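Local coordinates for protein shikimate dehydrogenase (Listeria monocytogenes, PDB 3TNL) that probably catalyses the reversible NADP(H)-linked interconversion of 3-dehydroshikimate and shikimate on the chorismate pathway, and here carries bound NAD, at residues B[109-115]-B[129-135]; B[122-126]-B[296-300]; B[155-159]-B[220-224]. All coordinates share one frame; numbering follows the deposited sequence.

Contact 1: residues B[109-115]-B[129-135]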
loop_
_atom_site.group_PDB
_atom_site.type_symbol
_atom_site.label_atom_id
_atom_site.label_comp_id
_atom_site.label_asym_id
_atom_site.label_seq_id
_atom_site.Cartn_x
_atom_site.Cartn_y
_atom_site.Cartn_z
ATOM N N ASP B 109 14.680 -11.522 -8.968
ATOM C CA ASP B 109 14.908 -12.367 -10.133
ATOM C C ASP B 109 16.056 -11.900 -11.013
ATOM O O ASP B 109 16.743 -12.744 -11.633
ATOM C CB ASP B 109 13.625 -12.440 -10.962
ATOM C CG ASP B 109 12.455 -12.898 -10.131
ATOM O OD1 ASP B 109 12.584 -13.988 -9.503
ATOM O OD2 ASP B 109 11.414 -12.209 -10.081
ATOM N N LYS B 110 16.268 -10.582 -11.096
ATOM C CA LYS B 110 17.315 -10.000 -11.933
ATOM C C LYS B 110 17.912 -8.775 -11.240
ATOM O O LYS B 110 17.261 -8.166 -10.383
ATOM C CB LYS B 110 16.743 -9.533 -13.277
ATOM C CG LYS B 110 16.219 -10.639 -14.185
ATOM C CD LYS B 110 15.830 -10.068 -15.561
ATOM C CE LYS B 110 15.445 -11.175 -16.525
ATOM N NZ LYS B 110 16.596 -12.095 -16.795
ATOM N N LEU B 111 19.111 -8.389 -11.655
ATOM C CA LEU B 111 19.799 -7.200 -11.110
ATOM C C LEU B 111 20.415 -6.392 -12.228
ATOM O O LEU B 111 20.873 -6.950 -13.245
ATOM C CB LEU B 111 20.927 -7.607 -10.163
ATOM C CG LEU B 111 20.597 -8.468 -8.936
ATOM C CD1 LEU B 111 21.880 -8.920 -8.266
ATOM C CD2 LEU B 111 19.702 -7.647 -7.973
ATOM N N SER B 112 20.434 -5.079 -12.078
ATOM C CA SER B 112 21.144 -4.236 -13.019
ATOM C C SER B 112 22.655 -4.529 -12.830
ATOM O O SER B 112 23.064 -5.100 -11.820
ATOM C CB SER B 112 20.889 -2.759 -12.729
ATOM O OG SER B 112 21.493 -2.371 -11.504
ATOM N N PRO B 113 23.490 -4.122 -13.789
ATOM C CA PRO B 113 24.917 -4.369 -13.601
ATOM C C PRO B 113 25.508 -3.764 -12.327
ATOM O O PRO B 113 26.285 -4.428 -11.645
ATOM C CB PRO B 113 25.547 -3.735 -14.841
ATOM C CG PRO B 113 24.487 -3.846 -15.873
ATOM C CD PRO B 113 23.183 -3.638 -15.145
ATOM N N ALA B 114 25.141 -2.543 -11.984
ATOM C CA ALA B 114 25.675 -1.900 -10.799
ATOM C C ALA B 114 25.145 -2.542 -9.528
ATOM O O ALA B 114 25.873 -2.687 -8.552
ATOM C CB ALA B 114 25.360 -0.415 -10.817
ATOM N N ALA B 115 23.863 -2.933 -9.516
ATOM C CA ALA B 115 23.322 -3.593 -8.342
ATOM C C ALA B 115 24.066 -4.884 -8.075
ATOM O O ALA B 115 24.354 -5.234 -6.916
ATOM C CB ALA B 115 21.829 -3.859 -8.483
ATOM N N GLY B 129 5.632 -10.003 -13.154
ATOM C CA GLY B 129 6.069 -10.880 -12.068
ATOM C C GLY B 129 7.571 -11.111 -11.915
ATOM O O GLY B 129 8.027 -11.877 -11.063
ATOM N N VAL B 130 8.370 -10.502 -12.775
ATOM C CA VAL B 130 9.821 -10.635 -12.676
ATOM C C VAL B 130 10.320 -9.388 -11.963
ATOM O O VAL B 130 10.019 -8.248 -12.392
ATOM C CB VAL B 130 10.466 -10.752 -14.080
ATOM C CG1 VAL B 130 12.004 -10.857 -13.988
ATOM C CG2 VAL B 130 9.863 -11.945 -14.822
ATOM N N LEU B 131 11.021 -9.595 -10.840
ATOM C CA LEU B 131 11.547 -8.467 -10.050
ATOM C C LEU B 131 13.011 -8.177 -10.398
ATOM O O LEU B 131 13.871 -9.060 -10.287
ATOM C CB LEU B 131 11.461 -8.772 -8.556
ATOM C CG LEU B 131 10.099 -9.106 -7.983
ATOM C CD1 LEU B 131 10.257 -9.367 -6.473
ATOM C CD2 LEU B 131 9.082 -7.990 -8.270
ATOM N N THR B 132 13.274 -6.946 -10.793
ATOM C CA THR B 132 14.640 -6.475 -11.121
ATOM C C THR B 132 15.051 -5.449 -10.064
ATOM O O THR B 132 14.292 -4.503 -9.773
ATOM C CB THR B 132 14.727 -5.793 -12.484
ATOM O OG1 THR B 132 14.180 -6.648 -13.495
ATOM C CG2 THR B 132 16.212 -5.469 -12.853
ATOM N N GLY B 133 16.224 -5.684 -9.473
ATOM C CA GLY B 133 16.843 -4.817 -8.508
ATOM C C GLY B 133 17.796 -3.842 -9.191
ATOM O O GLY B 133 18.598 -4.244 -10.046
ATOM N N HIS B 134 17.679 -2.582 -8.817
ATOM C CA HIS B 134 18.500 -1.498 -9.309
ATOM C C HIS B 134 19.125 -0.761 -8.118
ATOM O O HIS B 134 18.684 -0.904 -6.979
ATOM C CB HIS B 134 17.628 -0.477 -10.060
ATOM C CG HIS B 134 16.979 -1.009 -11.300
ATOM N ND1 HIS B 134 17.496 -0.779 -12.563
ATOM C CD2 HIS B 134 15.866 -1.761 -11.475
ATOM C CE1 HIS B 134 16.725 -1.380 -13.456
ATOM N NE2 HIS B 134 15.712 -1.955 -12.827
ATOM N N ILE B 135 20.179 0.006 -8.378
ATOM C CA ILE B 135 20.860 0.784 -7.348
ATOM C C ILE B 135 20.911 2.203 -7.901
ATOM O O ILE B 135 21.488 2.447 -8.972
ATOM C CB ILE B 135 22.248 0.161 -6.989
ATOM C CG1 ILE B 135 22.896 0.878 -5.796
ATOM C CG2 ILE B 135 23.177 0.120 -8.213
ATOM C CD1 ILE B 135 22.077 0.864 -4.489
HETATM O O HOH W 1 21.197 0.253 -11.121
#
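With CG of D109 set opposite its own carbonyl carbon (chi1 -55°), the carboxylate swings over to L131, where OD2 takes the backbone N at 2.8 Å through its anti lone pair; the N-H...O angle of 176° makes this bond almost straight. The same oxygen is in a salt bridge with R87, so the charge that receives the amide is itself held from helix 79-88. L131 O in turn accepts two amides, D109 N at 2.9 Å and K110 N at 3.0 Å. From there the strands run parallel: G133 N donates to K110 O (2.8 Å), and G133 O receives S112 N. G133 brings no side chain to the face where L111 CD2 rests 4.1 Å from its CA. S112 ends the ladder as the N-cap of helix 113-118: chi1 of 68° turns OG back to accept A115 N, and a water joins OG to I135 N. Beyond the cap, I135 CG2 lies near A114 CB and the backbone N of A115, in one of two conformers of I135. The arrangement is a parallel edge-strand pairing running into a capped helix, at the margin of the mixed sheet of the shikimate-binding domain.

Contact 2: residues B[122-126]-B[296-300]; sequences NTVVN and AFEIW
An indole N-H from a helix bonds to a strand carbonyl: W300 NE1 donates to V124 O at 3.0 Å with an N-H...O angle of 151°. The oxygen lies close to the indole plane, at the ring edge, whereas the nitrogen stands above the carbonyl plane and off its lone pairs. Over one face of the indole, offset toward the rim, sits A296 O, the carbonyl that also accepts W300 N one helical turn on, and H56 meets the ring edge-to-face. The bond at the edge and these neighbours limit the tilt of the ring. This is helix 286-301 packed on the mixed sheet of the substrate-binding domain; the axis of its 296-300 segment runs 9° from that of strand segment 123-126, 8.9 Å away at closest. A helix from the C-terminal part of the chain thereby covers an N-terminal sheet. Hydrophobic contact fills the rest. V125 CB lies 3.7 Å from I299 CG2, the two side chains crossing at a slant, and T123 CG2 touches both A296 CB (3.9 Å) and the indole, 4.0 Å from NE1. T123 OG1 turns its proton to N122 OD1, which also accepts T136 N. N122, probably a shikimate ligand, and T123 together face H134 in a classic beta bulge.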
loop_
_atom_site.group_PDB
_atom_site.type_symbol
_atom_site.label_atom_id
_atom_site.label_comp_id
_atom_site.label_asym_id
_atom_site.label_seq_id
_atom_site.Cartn_x
_atom_site.Cartn_y
_atom_site.Cartn_z
ATOM N N ASN B 122 18.561 -0.649 -3.945
ATOM C CA ASN B 122 17.695 0.299 -3.255
ATOM C C ASN B 122 16.367 0.528 -3.987
ATOM O O ASN B 122 15.497 1.228 -3.469
ATOM C CB ASN B 122 18.386 1.643 -2.966
ATOM C CG ASN B 122 18.472 2.534 -4.163
ATOM O OD1 ASN B 122 18.310 2.096 -5.320
ATOM N ND2 ASN B 122 18.701 3.827 -3.907
ATOM N N THR B 123 16.197 -0.077 -5.165
ATOM C CA THR B 123 15.022 0.124 -6.010
ATOM C C THR B 123 14.654 -1.176 -6.726
ATOM O O THR B 123 15.491 -1.782 -7.362
ATOM C CB THR B 123 15.330 1.184 -7.067
ATOM O OG1 THR B 123 15.643 2.442 -6.426
ATOM C CG2 THR B 123 14.172 1.381 -8.037
ATOM N N VAL B 124 13.396 -1.594 -6.617
ATOM C CA VAL B 124 12.910 -2.778 -7.271
ATOM C C VAL B 124 11.761 -2.418 -8.195
ATOM O O VAL B 124 10.956 -1.534 -7.882
ATOM C CB VAL B 124 12.404 -3.833 -6.237
ATOM C CG1 VAL B 124 11.852 -5.093 -6.940
ATOM C CG2 VAL B 124 13.550 -4.257 -5.276
ATOM N N VAL B 125 11.702 -3.096 -9.342
ATOM C CA VAL B 125 10.593 -2.933 -10.297
ATOM C C VAL B 125 10.113 -4.322 -10.690
ATOM O O VAL B 125 10.899 -5.268 -10.755
ATOM C CB VAL B 125 10.972 -2.060 -11.523
ATOM C CG1 VAL B 125 12.108 -2.700 -12.335
ATOM C CG2 VAL B 125 9.778 -1.807 -12.418
ATOM N N ASN B 126 8.804 -4.427 -10.880
ATOM C CA ASN B 126 8.119 -5.662 -11.218
ATOM C C ASN B 126 7.553 -5.603 -12.639
ATOM O O ASN B 126 6.774 -4.683 -12.943
ATOM C CB ASN B 126 6.974 -5.819 -10.238
ATOM C CG ASN B 126 6.262 -7.156 -10.359
ATOM O OD1 ASN B 126 6.409 -7.865 -11.330
ATOM N ND2 ASN B 126 5.404 -7.449 -9.384
ATOM N N ALA B 296 14.603 6.347 -9.781
ATOM C CA ALA B 296 13.609 5.354 -9.390
ATOM C C ALA B 296 12.214 5.681 -9.950
ATOM O O ALA B 296 11.498 4.805 -10.435
ATOM C CB ALA B 296 13.542 5.248 -7.880
ATOM N N PHE B 297 11.844 6.965 -9.923
ATOM C CA PHE B 297 10.542 7.420 -10.421
ATOM C C PHE B 297 10.333 7.025 -11.891
ATOM O O PHE B 297 9.242 6.539 -12.268
ATOM C CB PHE B 297 10.471 8.929 -10.259
ATOM C CG PHE B 297 9.124 9.512 -10.551
ATOM C CD1 PHE B 297 8.196 9.662 -9.548
ATOM C CD2 PHE B 297 8.800 9.934 -11.834
ATOM C CE1 PHE B 297 6.948 10.238 -9.825
ATOM C CE2 PHE B 297 7.555 10.490 -12.118
ATOM C CZ PHE B 297 6.633 10.627 -11.098
ATOM N N GLU B 298 11.379 7.179 -12.702
ATOM C CA GLU B 298 11.288 6.790 -14.140
ATOM C C GLU B 298 11.229 5.289 -14.320
ATOM O O GLU B 298 10.480 4.785 -15.186
ATOM C CB GLU B 298 12.419 7.377 -15.013
ATOM C CG GLU B 298 12.272 6.929 -16.522
ATOM C CD GLU B 298 13.357 7.430 -17.499
ATOM O OE1 GLU B 298 14.245 8.203 -17.106
ATOM O OE2 GLU B 298 13.293 7.004 -18.684
ATOM N N ILE B 299 12.019 4.562 -13.535
ATOM C CA ILE B 299 12.011 3.100 -13.572
ATOM C C ILE B 299 10.561 2.603 -13.323
ATOM O O ILE B 299 10.092 1.685 -13.983
ATOM C CB ILE B 299 13.025 2.508 -12.557
ATOM C CG1 ILE B 299 14.464 2.609 -13.094
ATOM C CG2 ILE B 299 12.724 1.071 -12.275
ATOM C CD1 ILE B 299 15.548 2.382 -12.064
ATOM N N TRP B 300 9.852 3.220 -12.385
ATOM C CA TRP B 300 8.505 2.750 -12.089
ATOM C C TRP B 300 7.439 3.225 -13.053
ATOM O O TRP B 300 6.593 2.436 -13.484
ATOM C CB TRP B 300 8.055 3.163 -10.686
ATOM C CG TRP B 300 8.948 2.632 -9.556
ATOM C CD1 TRP B 300 9.488 1.396 -9.437
ATOM C CD2 TRP B 300 9.367 3.359 -8.398
ATOM N NE1 TRP B 300 10.218 1.320 -8.296
ATOM C CE2 TRP B 300 10.182 2.518 -7.646
ATOM C CE3 TRP B 300 9.151 4.670 -7.963
ATOM C CZ2 TRP B 300 10.768 2.922 -6.447
ATOM C CZ3 TRP B 300 9.748 5.082 -6.773
ATOM C CH2 TRP B 300 10.519 4.212 -6.036
#

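Contact 3: residues B[155-159]-B[220-224]; sequences KKMTI and LRKEI
K156 and E223 meet in a salt bridge, NZ to OE1 at 2.7 Å, built from an extended chain and a folded one. The lysine leaves the strand with CG anti to the backbone N and stays straight through every later torsion, which carries its ammonium out to the helix. The glutamate instead bends at chi2 (-50°), which turns its carboxylate to the lysine end, and the two side chains cross at about a right angle. NZ approaches OE1 on the syn side, 32° out of the carboxylate plane. S182 OG holds OE1 as well and Q219 NE2 holds OE2, which restricts rotation of the group. K222 NZ comes within 4.4 Å of K156 NZ, and E226, bridged to both lysines, would probably offset the like charges; the link from K222 NZ to E223 OE2 is long at 4.0 Å. Deeper in, T158 splits its branches. OG1 lies against E223 CB at 3.4 Å and is hydrogen-bonded to S227 OG, while CG2 touches L220 CD1 at 4.0 Å and I224 CG1 at 4.2 Å. Strand 156-160 lies between 180-185 and 229-232 in the parallel Rossmann sheet: helix 217-226 covers the face of K156 and T158, its segment axis at 142° to the strand, and helix 164-175 packs against M157 and I159 on the other face.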
loop_
_atom_site.group_PDB
_atom_site.type_symbol
_atom_site.label_atom_id
_atom_site.label_comp_id
_atom_site.label_asym_id
_atom_site.label_seq_id
_atom_site.Cartn_x
_atom_site.Cartn_y
_atom_site.Cartn_z
ATOM N N LYS B 155 38.811 11.591 -14.764
ATOM C CA LYS B 155 39.644 12.258 -13.781
ATOM C C LYS B 155 39.728 11.443 -12.499
ATOM O O LYS B 155 39.302 10.307 -12.462
ATOM C CB LYS B 155 39.098 13.662 -13.538
ATOM C CG LYS B 155 39.002 14.480 -14.821
ATOM C CD LYS B 155 38.378 15.822 -14.637
ATOM C CE LYS B 155 38.185 16.522 -15.962
ATOM N NZ LYS B 155 37.443 17.813 -15.767
ATOM N N LYS B 156 40.311 12.037 -11.465
ATOM C CA LYS B 156 40.550 11.380 -10.190
ATOM C C LYS B 156 39.677 11.918 -9.080
ATOM O O LYS B 156 39.525 13.152 -8.937
ATOM C CB LYS B 156 42.004 11.555 -9.788
ATOM C CG LYS B 156 42.380 10.999 -8.499
ATOM C CD LYS B 156 43.917 11.026 -8.438
ATOM C CE LYS B 156 44.427 10.409 -7.204
ATOM N NZ LYS B 156 45.913 10.116 -7.295
ATOM N N MET B 157 39.067 11.016 -8.329
ATOM C CA MET B 157 38.288 11.368 -7.158
ATOM C C MET B 157 38.972 10.795 -5.948
ATOM O O MET B 157 39.476 9.677 -5.990
ATOM C CB MET B 157 36.858 10.786 -7.236
ATOM C CG MET B 157 36.032 10.967 -5.946
ATOM S SD MET B 157 34.271 10.541 -6.114
ATOM C CE MET B 157 34.407 8.793 -6.511
ATOM N N THR B 158 38.969 11.573 -4.868
ATOM C CA THR B 158 39.407 11.147 -3.551
ATOM C C THR B 158 38.108 11.156 -2.712
ATOM O O THR B 158 37.385 12.117 -2.716
ATOM C CB THR B 158 40.466 12.023 -2.929
ATOM O OG1 THR B 158 41.663 11.886 -3.716
ATOM C CG2 THR B 158 40.778 11.610 -1.516
ATOM N N ILE B 159 37.834 10.071 -2.020
ATOM C CA ILE B 159 36.599 9.954 -1.260
ATOM C C ILE B 159 36.835 9.323 0.103
ATOM O O ILE B 159 37.637 8.387 0.245
ATOM C CB ILE B 159 35.557 9.179 -2.094
ATOM C CG1 ILE B 159 34.193 9.137 -1.393
ATOM C CG2 ILE B 159 36.042 7.758 -2.430
ATOM C CD1 ILE B 159 33.083 8.543 -2.263
ATOM N N LEU B 220 46.874 11.477 1.962
ATOM C CA LEU B 220 45.687 12.285 1.654
ATOM C C LEU B 220 46.028 13.606 0.919
ATOM O O LEU B 220 45.345 13.999 -0.011
ATOM C CB LEU B 220 44.900 12.550 2.954
ATOM C CG LEU B 220 43.564 13.292 2.799
ATOM C CD1 LEU B 220 42.577 12.490 1.965
ATOM C CD2 LEU B 220 42.984 13.602 4.148
ATOM N N ARG B 221 47.099 14.270 1.337
ATOM C CA ARG B 221 47.527 15.508 0.684
ATOM C C ARG B 221 47.794 15.238 -0.804
ATOM O O ARG B 221 47.336 15.974 -1.663
ATOM C CB ARG B 221 48.792 16.041 1.353
ATOM C CG ARG B 221 49.235 17.399 0.850
ATOM C CD ARG B 221 50.482 17.899 1.562
ATOM N NE ARG B 221 50.147 18.222 2.942
ATOM C CZ ARG B 221 49.491 19.331 3.281
ATOM N NH1 ARG B 221 49.179 19.571 4.554
ATOM N NH2 ARG B 221 49.133 20.190 2.355
ATOM N N LYS B 222 48.529 14.158 -1.082
ATOM C CA LYS B 222 48.860 13.810 -2.468
ATOM C C LYS B 222 47.594 13.541 -3.250
ATOM O O LYS B 222 47.387 14.109 -4.341
ATOM C CB LYS B 222 49.781 12.607 -2.565
ATOM C CG LYS B 222 50.083 12.200 -4.019
ATOM C CD LYS B 222 50.891 10.892 -4.075
ATOM C CE LYS B 222 51.311 10.539 -5.492
ATOM N NZ LYS B 222 50.245 10.025 -6.433
ATOM N N GLU B 223 46.748 12.668 -2.701
ATOM C CA GLU B 223 45.544 12.294 -3.430
ATOM C C GLU B 223 44.651 13.501 -3.761
ATOM O O GLU B 223 44.216 13.676 -4.930
ATOM C CB GLU B 223 44.781 11.163 -2.721
ATOM C CG GLU B 223 45.604 9.899 -2.483
ATOM C CD GLU B 223 46.305 9.432 -3.712
ATOM O OE1 GLU B 223 45.642 9.307 -4.746
ATOM O OE2 GLU B 223 47.539 9.194 -3.652
ATOM N N ILE B 224 44.374 14.330 -2.763
ATOM C CA ILE B 224 43.543 15.512 -3.013
ATOM C C ILE B 224 44.165 16.455 -4.057
ATOM O O ILE B 224 43.468 16.976 -4.927
ATOM C CB ILE B 224 43.223 16.262 -1.733
ATOM C CG1 ILE B 224 42.371 15.427 -0.793
ATOM C CG2 ILE B 224 42.463 17.539 -2.051
ATOM C CD1 ILE B 224 42.157 16.050 0.594
#

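How the contacts relate
Contacts 1 and 2 belong to the mixed sheet of the substrate-binding domain, their centres 9 Å apart, and they touch along neighbouring strands 130-134 and 123-127, where H134 N probably bonds to T123 O and T132 N to V125 O. One lies at the sheet edge, the other under helix 286-301. Contact 3 is in the parallel nucleotide-binding sheet, 32 Å from contact 1 and 33 Å from contact 2 between centres. Along the chain, contacts 1 and 2 interleave, contact 3 follows contact 1, and it is nested within the loop that contact 2 closes. The chain thus completes the Rossmann domain before helix 286-301 returns to cover the first sheet, tying the shikimate-binding and NAD-binding halves together.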